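Long-range contacts in 5-carboxyvanillate decarboxylase (Sphingomonas paucimobilis, PDB 4L6D), which probably removes a carboxyl group from 5-carboxyvanillate, a lignin-derived aromatic acid, at a manganese site in an amidohydrolase-fold barrel: residues I223-M228 with R265-T270; L287-V292 with K320-G325; N291-I296 with G326-I331. All blocks are in the same frame, centred on the assembly; numbering follows the deposited sequence.

Contact 1. Residues I223-M228 with R265-T270; sequences IVLGHM and RNFAIT
Ile223 leans its branch point over one face of the Phe267 ring. Its CB lies 3.9 Å from the Phe267 ring centroid, offset toward the rim, a CH-pi contact. The two side chains run side by side, pointing the same way. Ile223 CG1 lies anti to the carbonyl carbon (chi1 -53°), and CG2 is anti to the backbone N. This CG2 methyl rests on the CD2 and CE2 side of the ring, with Ile223 CG2 3.5 Å from Phe267 CE2. Leu225 comes up obliquely, its CD1 3.9 Å from Phe267 CD2. Ala206 and Ile210 of helix 197-211 also touch the ring.

The backbones behind this relief are neighbouring parallel strands of the (beta/alpha)8 barrel, the amidohydrolase fold. Ala268 N donates to Ile223 O at 2.9 Å, and Leu225 N to Ala268 O at 3.0 Å.

Val224 and Ala268 occupy the other sheet face. Val224 crosses Thr270 at about a right angle, CG1 3.7 Å from Thr270 CG2. Gly226 has no side chain, and Thr270 OG1 comes within 3.3 Å of Gly226 CA, while Tyr172 and Ser272 hold the hydroxyl by hydrogen bonds. Beyond the strand, Met228 N bonds to Thr270 O, and the bent Met228 chain brings SD 3.8 Å from Ile269 CD1. His227 points away from strand 267-270; its ND1 bonds to Glu230 and its NE2 to the manganese ligand Asp297.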
loop_
_atom_site.group_PDB
_atom_site.type_symbol
_atom_site.label_atom_id
_atom_site.label_comp_id
_atom_site.label_asym_id
_atom_site.label_seq_id
_atom_site.Cartn_x
_atom_site.Cartn_y
_atom_site.Cartn_z
ATOM N N ILE A 223 14.634 -1.607 -12.331
ATOM C CA ILE A 223 13.458 -0.769 -12.114
ATOM C C ILE A 223 13.701 0.105 -10.891
ATOM O O ILE A 223 14.246 -0.357 -9.885
ATOM C CB ILE A 223 12.202 -1.638 -11.862
ATOM C CG1 ILE A 223 12.012 -2.678 -12.976
ATOM C CG2 ILE A 223 10.951 -0.757 -11.663
ATOM C CD1 ILE A 223 11.768 -2.096 -14.356
ATOM N N VAL A 224 13.310 1.375 -10.975
ATOM C CA VAL A 224 13.451 2.274 -9.841
ATOM C C VAL A 224 12.066 2.788 -9.435
ATOM O O VAL A 224 11.257 3.166 -10.291
ATOM C CB VAL A 224 14.404 3.436 -10.175
ATOM C CG1 VAL A 224 14.388 4.485 -9.062
ATOM C CG2 VAL A 224 15.844 2.910 -10.397
ATOM N N LEU A 225 11.785 2.747 -8.134
ATOM C CA LEU A 225 10.525 3.253 -7.593
ATOM C C LEU A 225 10.757 4.358 -6.571
ATOM O O LEU A 225 11.547 4.195 -5.632
ATOM C CB LEU A 225 9.749 2.121 -6.919
ATOM C CG LEU A 225 9.284 0.973 -7.812
ATOM C CD1 LEU A 225 8.604 -0.071 -6.928
ATOM C CD2 LEU A 225 8.311 1.458 -8.871
ATOM N N GLY A 226 10.054 5.473 -6.746
ATOM C CA GLY A 226 10.134 6.583 -5.818
ATOM C C GLY A 226 9.283 6.377 -4.575
ATOM O O GLY A 226 8.733 5.294 -4.352
ATOM N N HIS A 227 9.203 7.416 -3.751
ATOM C CA HIS A 227 8.319 7.409 -2.581
ATOM C C HIS A 227 8.591 6.214 -1.692
ATOM O O HIS A 227 7.678 5.478 -1.295
ATOM C CB HIS A 227 6.869 7.526 -3.060
ATOM C CG HIS A 227 6.753 8.515 -4.170
ATOM N ND1 HIS A 227 6.533 8.142 -5.478
ATOM C CD2 HIS A 227 7.001 9.850 -4.194
ATOM C CE1 HIS A 227 6.607 9.211 -6.254
ATOM N NE2 HIS A 227 6.884 10.259 -5.497
ATOM N N MET A 228 9.881 6.063 -1.392
ATOM C CA MET A 228 10.407 4.974 -0.571
ATOM C C MET A 228 9.926 3.622 -1.087
ATOM O O MET A 228 9.492 2.757 -0.328
ATOM C CB MET A 228 10.067 5.196 0.913
ATOM C CG MET A 228 11.126 4.641 1.879
ATOM S SD MET A 228 12.785 5.366 1.714
ATOM C CE MET A 228 12.528 6.931 2.536
ATOM N N ARG A 265 17.038 -7.711 -6.149
ATOM C CA ARG A 265 17.914 -7.920 -7.307
ATOM C C ARG A 265 17.639 -6.912 -8.408
ATOM O O ARG A 265 18.571 -6.343 -8.993
ATOM C CB ARG A 265 17.746 -9.338 -7.873
ATOM C CG ARG A 265 18.766 -9.699 -8.952
ATOM C CD ARG A 265 18.493 -11.073 -9.581
ATOM N NE ARG A 265 17.274 -11.031 -10.385
ATOM C CZ ARG A 265 16.824 -12.019 -11.149
ATOM N NH1 ARG A 265 17.487 -13.164 -11.237
ATOM N NH2 ARG A 265 15.705 -11.842 -11.846
ATOM N N ASN A 266 16.357 -6.711 -8.702
ATOM C CA ASN A 266 15.933 -5.942 -9.878
ATOM C C ASN A 266 15.456 -4.522 -9.624
ATOM O O ASN A 266 15.275 -3.760 -10.583
ATOM C CB ASN A 266 14.846 -6.706 -10.635
ATOM C CG ASN A 266 15.364 -7.989 -11.253
ATOM O OD1 ASN A 266 15.200 -9.085 -10.698
ATOM N ND2 ASN A 266 16.009 -7.863 -12.411
ATOM N N PHE A 267 15.239 -4.161 -8.362
ATOM C CA PHE A 267 14.743 -2.820 -8.056
ATOM C C PHE A 267 15.710 -2.028 -7.195
ATOM O O PHE A 267 16.504 -2.592 -6.441
ATOM C CB PHE A 267 13.408 -2.873 -7.296
ATOM C CG PHE A 267 12.245 -3.379 -8.105
ATOM C CD1 PHE A 267 12.163 -4.703 -8.474
ATOM C CD2 PHE A 267 11.200 -2.532 -8.420
ATOM C CE1 PHE A 267 11.065 -5.176 -9.198
ATOM C CE2 PHE A 267 10.095 -2.993 -9.134
ATOM C CZ PHE A 267 10.034 -4.315 -9.526
ATOM N N ALA A 268 15.595 -0.706 -7.309
ATOM C CA ALA A 268 16.151 0.224 -6.331
ATOM C C ALA A 268 15.059 1.252 -6.070
ATOM O O ALA A 268 14.080 1.341 -6.828
ATOM C CB ALA A 268 17.428 0.903 -6.862
ATOM N N ILE A 269 15.213 2.017 -4.997
ATOM C CA ILE A 269 14.183 2.964 -4.586
ATOM C C ILE A 269 14.754 4.355 -4.391
ATOM O O ILE A 269 15.964 4.524 -4.248
ATOM C CB ILE A 269 13.443 2.517 -3.287
ATOM C CG1 ILE A 269 14.335 2.652 -2.046
ATOM C CG2 ILE A 269 12.962 1.080 -3.418
ATOM C CD1 ILE A 269 13.550 2.545 -0.743
ATOM N N THR A 270 13.871 5.349 -4.390
ATOM C CA THR A 270 14.258 6.701 -3.996
ATOM C C THR A 270 13.395 7.206 -2.861
ATOM O O THR A 270 12.328 6.652 -2.582
ATOM C CB THR A 270 14.224 7.729 -5.148
ATOM O OG1 THR A 270 12.913 8.302 -5.245
ATOM C CG2 THR A 270 14.639 7.102 -6.488
#

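Contact 2. Residues L287-V292 with K320-G325; sequences LGPENV and KAMVAG
Met322 reaches from its helix to the loop at Pro289 and Glu290, while Val323, next in the helix, meets Val292. The loop joins helix 277-287 to strand 292-293, the last strand of the (beta/alpha)8 barrel. Helix 317-331, which comes after helix 303-311 in the chain, packs against the strand from outside. The contact lies where the chain enters the last strand.

Apolar contacts come first. The Met322 methyl is the probe. Met322 CE touches Glu290 CG at 3.6 Å and Pro289 CB at 3.9 Å. Met322 CE also lies 3.8 Å from Glu290 N, so it sits against the backbone as well as the side chains. The bend at chi3 (69°) puts CE there, at the end of an otherwise extended chain. Pro289 and Met322 lie side by side, but Glu290 crosses Met322 at a slant. Of the Glu290 side chain, the aliphatic CG does the touching. Deeper in, Val292 and Val323 meet more loosely, with Val292 CG1 4.2 Å from Val323 CG1. Ile284 of helix 277-287 touches both Pro289 and Val292.

No hydrogen bond joins the two segments. Within the loop, Asn291 N donates to Gly288 O at 3.1 Å, closing a turn that presents Pro289 and Glu290 to Met322. A backbone hydrogen bond from Val323 to Trp294 ties the helix to the chain just past the strand.

One CA-H...O contact does bridge the segments. Val323 CA points its hydrogen at Val292 O, with a CA to O distance of 3.4 Å and an angle at the hydrogen of 160°.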
loop_
_atom_site.group_PDB
_atom_site.type_symbol
_atom_site.label_atom_id
_atom_site.label_comp_id
_atom_site.label_asym_id
_atom_site.label_seq_id
_atom_site.Cartn_x
_atom_site.Cartn_y
_atom_site.Cartn_z
ATOM N N LEU A 287 16.815 -3.492 2.241
ATOM C CA LEU A 287 17.241 -3.515 0.837
ATOM C C LEU A 287 18.743 -3.472 0.638
ATOM O O LEU A 287 19.246 -3.884 -0.419
ATOM C CB LEU A 287 16.636 -2.343 0.059
ATOM C CG LEU A 287 15.125 -2.150 0.145
ATOM C CD1 LEU A 287 14.742 -0.913 -0.656
ATOM C CD2 LEU A 287 14.359 -3.384 -0.363
ATOM N N GLY A 288 19.465 -2.979 1.638
ATOM C CA GLY A 288 20.885 -2.728 1.482
ATOM C C GLY A 288 21.104 -1.274 1.100
ATOM O O GLY A 288 20.289 -0.689 0.387
ATOM N N PRO A 289 22.204 -0.676 1.581
ATOM C CA PRO A 289 22.472 0.739 1.304
ATOM C C PRO A 289 22.694 1.056 -0.183
ATOM O O PRO A 289 22.512 2.207 -0.561
ATOM C CB PRO A 289 23.731 1.024 2.130
ATOM C CG PRO A 289 24.392 -0.336 2.302
ATOM C CD PRO A 289 23.231 -1.281 2.444
ATOM N N GLU A 290 23.060 0.075 -1.004
ATOM C CA GLU A 290 23.252 0.309 -2.438
ATOM C C GLU A 290 21.939 0.521 -3.189
ATOM O O GLU A 290 21.959 0.961 -4.330
ATOM C CB GLU A 290 24.013 -0.854 -3.077
ATOM C CG GLU A 290 25.455 -0.956 -2.664
ATOM C CD GLU A 290 26.054 -2.292 -3.060
ATOM O OE1 GLU A 290 25.636 -3.324 -2.489
ATOM O OE2 GLU A 290 26.927 -2.308 -3.953
ATOM N N ASN A 291 20.803 0.229 -2.553
ATOM C CA ASN A 291 19.519 0.242 -3.259
ATOM C C ASN A 291 18.611 1.426 -2.923
ATOM O O ASN A 291 17.441 1.439 -3.300
ATOM C CB ASN A 291 18.757 -1.059 -2.999
ATOM C CG ASN A 291 19.131 -2.167 -3.972
ATOM O OD1 ASN A 291 19.837 -1.941 -4.954
ATOM N ND2 ASN A 291 18.627 -3.368 -3.720
ATOM N N VAL A 292 19.146 2.417 -2.216
ATOM C CA VAL A 292 18.362 3.587 -1.838
ATOM C C VAL A 292 19.008 4.862 -2.353
ATOM O O VAL A 292 20.175 5.118 -2.080
ATOM C CB VAL A 292 18.197 3.688 -0.308
ATOM C CG1 VAL A 292 17.259 4.842 0.050
ATOM C CG2 VAL A 292 17.682 2.366 0.261
ATOM N N LYS A 320 25.705 7.664 3.742
ATOM C CA LYS A 320 25.009 8.890 3.360
ATOM C C LYS A 320 25.437 9.319 1.959
ATOM O O LYS A 320 24.599 9.752 1.164
ATOM C CB LYS A 320 25.304 10.012 4.366
ATOM C CG LYS A 320 24.466 11.259 4.124
ATOM C CD LYS A 320 24.934 12.421 4.975
ATOM C CE LYS A 320 24.539 12.231 6.425
ATOM N NZ LYS A 320 25.155 13.316 7.269
ATOM N N ALA A 321 26.723 9.185 1.643
ATOM C CA ALA A 321 27.207 9.546 0.305
ATOM C C ALA A 321 26.586 8.640 -0.760
ATOM O O ALA A 321 26.270 9.097 -1.861
ATOM C CB ALA A 321 28.716 9.477 0.239
ATOM N N MET A 322 26.420 7.358 -0.435
ATOM C CA MET A 322 25.787 6.422 -1.367
ATOM C C MET A 322 24.354 6.854 -1.651
ATOM O O MET A 322 23.949 6.978 -2.813
ATOM C CB MET A 322 25.804 4.989 -0.820
ATOM C CG MET A 322 27.205 4.425 -0.596
ATOM S SD MET A 322 27.245 2.967 0.471
ATOM C CE MET A 322 26.432 1.792 -0.600
ATOM N N VAL A 323 23.594 7.115 -0.592
ATOM C CA VAL A 323 22.200 7.514 -0.745
ATOM C C VAL A 323 22.068 8.880 -1.437
ATOM O O VAL A 323 21.239 9.053 -2.334
ATOM C CB VAL A 323 21.476 7.509 0.610
ATOM C CG1 VAL A 323 20.043 7.995 0.447
ATOM C CG2 VAL A 323 21.515 6.103 1.210
ATOM N N ALA A 324 22.911 9.835 -1.042
ATOM C CA ALA A 324 22.810 11.194 -1.578
ATOM C C ALA A 324 23.114 11.267 -3.072
ATOM O O ALA A 324 22.570 12.114 -3.774
ATOM C CB ALA A 324 23.734 12.135 -0.814
ATOM N N GLY A 325 24.002 10.409 -3.563
ATOM C CA GLY A 325 24.393 10.498 -4.960
ATOM C C GLY A 325 25.184 9.355 -5.557
ATOM O O GLY A 325 25.147 9.167 -6.771
#

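Contact 3. Residues N291-I296 with G326-I331; sequences NVMWAI and GNAARI
Asn327 meets Val292 and Met293 from the first turn of segment 326-331. Its ND2 donates to Val292 O at 2.9 Å. The acceptor lies in the amide plane, while the donor stands 41° out of the carbonyl plane. ND2 also bonds to Pro289 O. Chi1 (-66°) sets Asn327 CG anti to the carbonyl carbon, 3.9 Å from Val292 O. Asn327 CB packs 3.7 Å from Met293 CG. Ala328 comes next, with its CA 3.6 Å from Met293 SD. Arg330 then turns back to Asn327, its NH1 donating to Asn327 OD1 at 3.1 Å. Its NH2 bonds to Glu290 O and to a water at 2.7 Å, which in turn donates to Asn291 OD1. Ile331 ends the walk, CD1 3.8 Å from Met293 CE.

An alanine in place of Asn327 would probably leave Val292 O and Pro289 O without this donor, and the Arg330 guanidinium, its NH1 missing an acceptor, freer to turn.

A neutral amide thus serves two backbone carbonyls where the last barrel strand begins. The arginine charge stays on the exposed side, reaching the loop before the strand by one direct bond and one through water.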
loop_
_atom_site.group_PDB
_atom_site.type_symbol
_atom_site.label_atom_id
_atom_site.label_comp_id
_atom_site.label_asym_id
_atom_site.label_seq_id
_atom_site.Cartn_x
_atom_site.Cartn_y
_atom_site.Cartn_z
ATOM N N ASN A 291 20.803 0.229 -2.553
ATOM C CA ASN A 291 19.519 0.242 -3.259
ATOM C C ASN A 291 18.611 1.426 -2.923
ATOM O O ASN A 291 17.441 1.439 -3.300
ATOM C CB ASN A 291 18.757 -1.059 -2.999
ATOM C CG ASN A 291 19.131 -2.167 -3.972
ATOM O OD1 ASN A 291 19.837 -1.941 -4.954
ATOM N ND2 ASN A 291 18.627 -3.368 -3.720
ATOM N N VAL A 292 19.146 2.417 -2.216
ATOM C CA VAL A 292 18.362 3.587 -1.838
ATOM C C VAL A 292 19.008 4.862 -2.353
ATOM O O VAL A 292 20.175 5.118 -2.080
ATOM C CB VAL A 292 18.197 3.688 -0.308
ATOM C CG1 VAL A 292 17.259 4.842 0.050
ATOM C CG2 VAL A 292 17.682 2.366 0.261
ATOM N N MET A 293 18.227 5.674 -3.064
ATOM C CA MET A 293 18.701 6.941 -3.615
ATOM C C MET A 293 17.885 8.106 -3.099
ATOM O O MET A 293 16.706 7.971 -2.808
ATOM C CB MET A 293 18.597 6.919 -5.136
ATOM C CG MET A 293 19.569 5.955 -5.776
ATOM S SD MET A 293 19.352 5.811 -7.561
ATOM C CE MET A 293 17.900 4.771 -7.668
ATOM N N TRP A 294 18.520 9.265 -3.016
ATOM C CA TRP A 294 17.832 10.480 -2.614
ATOM C C TRP A 294 17.123 11.148 -3.797
ATOM O O TRP A 294 17.561 11.046 -4.948
ATOM C CB TRP A 294 18.854 11.417 -1.963
ATOM C CG TRP A 294 18.317 12.752 -1.556
ATOM C CD1 TRP A 294 17.493 13.020 -0.506
ATOM C CD2 TRP A 294 18.579 13.999 -2.201
ATOM N NE1 TRP A 294 17.215 14.372 -0.458
ATOM C CE2 TRP A 294 17.885 14.993 -1.486
ATOM C CE3 TRP A 294 19.352 14.374 -3.314
ATOM C CZ2 TRP A 294 17.929 16.337 -1.849
ATOM C CZ3 TRP A 294 19.392 15.704 -3.675
ATOM C CH2 TRP A 294 18.687 16.672 -2.940
ATOM N N ALA A 295 16.021 11.836 -3.502
ATOM C CA ALA A 295 15.305 12.628 -4.504
ATOM C C ALA A 295 14.568 13.769 -3.814
ATOM O O ALA A 295 14.453 13.774 -2.588
ATOM C CB ALA A 295 14.319 11.764 -5.295
ATOM N N ILE A 296 14.048 14.716 -4.597
ATOM C CA ILE A 296 13.290 15.838 -4.052
ATOM C C ILE A 296 11.820 15.766 -4.448
ATOM O O ILE A 296 10.944 16.083 -3.636
ATOM C CB ILE A 296 13.863 17.193 -4.510
ATOM C CG1 ILE A 296 15.335 17.328 -4.107
ATOM C CG2 ILE A 296 13.019 18.342 -3.951
ATOM C CD1 ILE A 296 16.045 18.435 -4.857
ATOM N N GLY A 326 25.913 8.601 -4.739
ATOM C CA GLY A 326 26.759 7.538 -5.253
ATOM C C GLY A 326 25.984 6.449 -5.978
ATOM O O GLY A 326 26.377 5.990 -7.063
ATOM N N ASN A 327 24.889 6.015 -5.372
ATOM C CA ASN A 327 24.042 4.998 -5.998
ATOM C C ASN A 327 23.438 5.499 -7.312
ATOM O O ASN A 327 23.423 4.771 -8.316
ATOM C CB ASN A 327 22.931 4.558 -5.043
ATOM C CG ASN A 327 23.459 3.836 -3.818
ATOM O OD1 ASN A 327 24.518 3.205 -3.843
ATOM N ND2 ASN A 327 22.709 3.920 -2.730
ATOM N N ALA A 328 22.955 6.742 -7.311
ATOM C CA ALA A 328 22.438 7.348 -8.535
ATOM C C ALA A 328 23.492 7.403 -9.640
ATOM O O ALA A 328 23.191 7.137 -10.804
ATOM C CB ALA A 328 21.918 8.751 -8.256
ATOM N N ALA A 329 24.722 7.769 -9.294
ATOM C CA ALA A 329 25.775 7.858 -10.294
ATOM C C ALA A 329 26.007 6.503 -10.965
ATOM O O ALA A 329 26.208 6.429 -12.176
ATOM C CB ALA A 329 27.052 8.371 -9.664
ATOM N N ARG A 330 25.948 5.437 -10.174
ATOM C CA ARG A 330 26.086 4.083 -10.698
ATOM C C ARG A 330 24.879 3.683 -11.545
ATOM O O ARG A 330 25.020 3.302 -12.713
ATOM C CB ARG A 330 26.240 3.093 -9.547
ATOM C CG ARG A 330 26.384 1.649 -9.988
ATOM C CD ARG A 330 26.413 0.704 -8.790
ATOM N NE ARG A 330 25.084 0.499 -8.212
ATOM C CZ ARG A 330 24.698 0.940 -7.016
ATOM N NH1 ARG A 330 25.546 1.606 -6.247
ATOM N NH2 ARG A 330 23.468 0.702 -6.589
ATOM N N ILE A 331 23.694 3.775 -10.952
ATOM C CA ILE A 331 22.474 3.288 -11.594
ATOM C C ILE A 331 22.113 4.083 -12.843
ATOM O O ILE A 331 21.620 3.520 -13.828
ATOM C CB ILE A 331 21.305 3.272 -10.590
ATOM C CG1 ILE A 331 21.560 2.192 -9.533
ATOM C CG2 ILE A 331 19.948 3.076 -11.294
ATOM C CD1 ILE A 331 20.630 2.259 -8.343
HETATM O O HOH W 1 21.526 -1.029 -7.141
#

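In the fold
Contact 1 is fully buried, and its His227 borders the manganese site. Contact 3 is also mostly buried, but ends at an exposed arginine. Contact 2 lies farthest from the chain centre and is partly open to solvent. Contacts 2 and 3 share Asn291 and Val292 and both use helix 317-331, meeting its earlier and later turns. Strands 267-270 and 292-293 are neighbours, so Ile269 N to Asn291 O and Ile269 O to Met293 N carry the sheet from contact 1 into contact 3. Chemistry follows place: a backbone ladder joins strand to strand, a side-chain amide joins strand to helix, and a methionine methyl meets the outer loop.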